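Local coordinates for microbial collagenase (Bacillus anthracis, PDB 5SV5), which probably contributes to substrate recognition by a collagen-degrading metalloprotease as its pre-peptidase C-terminal domain, which binds sodium in this crystal, at residues Gly18-Gly23 against Val90-Asn95. Residues are numbered along the deposited sequence; the frame is centred on the assembly and turned at random.
Sequences GSLIGG and VYKYDN. With NA (sodium ion), chain B.
K92 reaches across to the end of strand 14-20 and grips two backbone carbonyls with one ammonium group, that of L20 at the strand's last residue and that of G22 in the loop beyond it. NZ lies 2.9 Å from L20 O and equally 2.9 Å from G22 O, but the two bonds differ in direction: G22 O offers an in-plane lone pair, whereas L20 O is approached from above its carbonyl plane, 56° out of it. Lysine suits the place because a long apolar arm ends in three N-H donors, and L20 O, G22 O and G96 O all accept hydrogen bonds from it. The chain, extended beyond CG, with CG set between the backbone N and the carbonyl carbon (chi1 62°), carries NZ to them. D97 forms a weak, long ion pair with the same nitrogen. G22 turns the loop with a positive phi, which favours glycine.

The arm's methylenes also serve the apolar side of the contact: K92 CD rests 3.9 Å from L20 CB. L20 points its branched end at the opposing backbone, CD1 lying 3.8 Å from Y91 C and CD2 4.0 Å from V90 O, while V90 CG1 meets CD1 more loosely. A branched aliphatic residue fills this buried position, where M51 and Y100 also touch it.

Just before L20, S19 O binds one of the bound sodium ions at 2.3 Å, with D24 and D27 the other protein residues of that site. Segments 18-20 and 90-92 run roughly parallel, 28° apart and 8.1 Å between axes. They are not sheet neighbours: L20 pairs with G98 of strand 98-104, V90 with D27 of strand 26-33, and side chains bridge the two layers of the beta-sandwich.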
loop_
_atom_site.group_PDB
_atom_site.type_symbol
_atom_site.label_atom_id
_atom_site.label_comp_id
_atom_site.label_asym_id
_atom_site.label_seq_id
_atom_site.Cartn_x
_atom_site.Cartn_y
_atom_site.Cartn_z
ATOM N N GLY A 18 -10.227 1.351 -3.068
ATOM C CA GLY A 18 -10.321 2.290 -1.966
ATOM C C GLY A 18 -10.412 3.708 -2.502
ATOM O O GLY A 18 -10.426 3.935 -3.740
ATOM N N SER A 19 -10.492 4.670 -1.595
ATOM C CA SER A 19 -10.508 6.055 -1.998
ATOM C C SER A 19 -9.748 6.889 -0.995
ATOM O O SER A 19 -9.609 6.523 0.182
ATOM C CB SER A 19 -11.932 6.575 -2.171
ATOM O OG SER A 19 -12.598 6.608 -0.936
ATOM N N LEU A 20 -9.257 8.027 -1.488
ATOM C CA LEU A 20 -8.539 9.017 -0.685
ATOM C C LEU A 20 -9.192 10.361 -1.000
ATOM O O LEU A 20 -8.642 11.188 -1.730
ATOM C CB LEU A 20 -7.040 9.008 -0.992
ATOM C CG LEU A 20 -6.319 7.682 -0.699
ATOM C CD1 LEU A 20 -4.914 7.721 -1.273
ATOM C CD2 LEU A 20 -6.271 7.362 0.784
ATOM N N ILE A 21 -10.361 10.582 -0.422
ATOM C CA ILE A 21 -11.168 11.761 -0.703
ATOM C C ILE A 21 -11.141 12.694 0.500
ATOM O O ILE A 21 -11.321 12.263 1.648
ATOM C CB ILE A 21 -12.600 11.318 -1.090
ATOM C CG1 ILE A 21 -12.542 10.595 -2.445
ATOM C CG2 ILE A 21 -13.563 12.501 -1.111
ATOM C CD1 ILE A 21 -13.787 9.804 -2.778
ATOM N N GLY A 22 -10.898 13.974 0.240
ATOM C CA GLY A 22 -10.896 14.976 1.298
ATOM C C GLY A 22 -9.808 14.725 2.318
ATOM O O GLY A 22 -8.650 14.497 1.962
ATOM N N GLY A 23 -10.193 14.750 3.587
ATOM C CA GLY A 23 -9.282 14.520 4.688
ATOM C C GLY A 23 -8.834 13.089 4.887
ATOM O O GLY A 23 -8.013 12.832 5.775
ATOM N N VAL A 90 -1.106 3.228 1.854
ATOM C CA VAL A 90 -1.485 3.829 0.572
ATOM C C VAL A 90 -1.952 5.240 0.905
ATOM O O VAL A 90 -2.902 5.403 1.679
ATOM C CB VAL A 90 -2.589 3.010 -0.121
ATOM C CG1 VAL A 90 -2.982 3.664 -1.433
ATOM C CG2 VAL A 90 -2.160 1.557 -0.308
ATOM N N TYR A 91 -1.288 6.261 0.368
ATOM C CA TYR A 91 -1.546 7.605 0.859
ATOM C C TYR A 91 -1.347 8.656 -0.215
ATOM O O TYR A 91 -0.642 8.441 -1.204
ATOM C CB TYR A 91 -0.667 7.905 2.093
ATOM C CG TYR A 91 0.819 8.034 1.814
ATOM C CD1 TYR A 91 1.643 6.918 1.756
ATOM C CD2 TYR A 91 1.383 9.275 1.598
ATOM C CE1 TYR A 91 3.000 7.043 1.516
ATOM C CE2 TYR A 91 2.737 9.415 1.350
ATOM C CZ TYR A 91 3.545 8.294 1.312
ATOM O OH TYR A 91 4.900 8.398 1.072
ATOM N N LYS A 92 -1.967 9.806 0.011
ATOM C CA LYS A 92 -1.799 10.950 -0.867
ATOM C C LYS A 92 -0.986 12.045 -0.181
ATOM O O LYS A 92 -1.023 12.232 1.030
ATOM C CB LYS A 92 -3.122 11.479 -1.419
ATOM C CG LYS A 92 -4.097 11.993 -0.378
ATOM C CD LYS A 92 -5.344 12.568 -1.023
ATOM C CE LYS A 92 -6.307 13.093 0.031
ATOM N NZ LYS A 92 -7.555 13.622 -0.571
ATOM N N TYR A 93 -0.249 12.776 -1.014
ATOM C CA TYR A 93 0.624 13.868 -0.565
ATOM C C TYR A 93 0.274 15.212 -1.206
ATOM O O TYR A 93 0.978 16.194 -0.972
ATOM C CB TYR A 93 2.111 13.523 -0.815
ATOM C CG TYR A 93 2.407 13.088 -2.233
ATOM C CD1 TYR A 93 2.522 14.024 -3.263
ATOM C CD2 TYR A 93 2.556 11.747 -2.559
ATOM C CE1 TYR A 93 2.765 13.634 -4.573
ATOM C CE2 TYR A 93 2.800 11.350 -3.865
ATOM C CZ TYR A 93 2.911 12.303 -4.863
ATOM O OH TYR A 93 3.132 11.896 -6.157
ATOM N N ASP A 94 -0.760 15.261 -2.038
ATOM C CA ASP A 94 -1.231 16.543 -2.590
ATOM C C ASP A 94 -2.721 16.711 -2.283
ATOM O O ASP A 94 -3.301 15.881 -1.582
ATOM C CB ASP A 94 -0.859 16.727 -4.086
ATOM C CG ASP A 94 -1.729 15.935 -5.061
ATOM O OD1 ASP A 94 -2.609 15.158 -4.642
ATOM O OD2 ASP A 94 -1.482 16.103 -6.286
ATOM N N ASN A 95 -3.334 17.771 -2.802
ATOM C CA ASN A 95 -4.742 18.069 -2.498
ATOM C C ASN A 95 -5.791 17.413 -3.418
ATOM O O ASN A 95 -6.963 17.780 -3.369
ATOM C CB ASN A 95 -4.951 19.595 -2.437
ATOM C CG ASN A 95 -4.256 20.234 -1.242
ATOM O OD1 ASN A 95 -4.265 19.687 -0.139
ATOM N ND2 ASN A 95 -3.672 21.408 -1.450
HETATM NA NA NA B . -9.840 5.449 2.193
HETATM O O HOH W 1 -10.797 3.572 1.062
HETATM O O HOH W 2 -11.912 4.905 3.333
#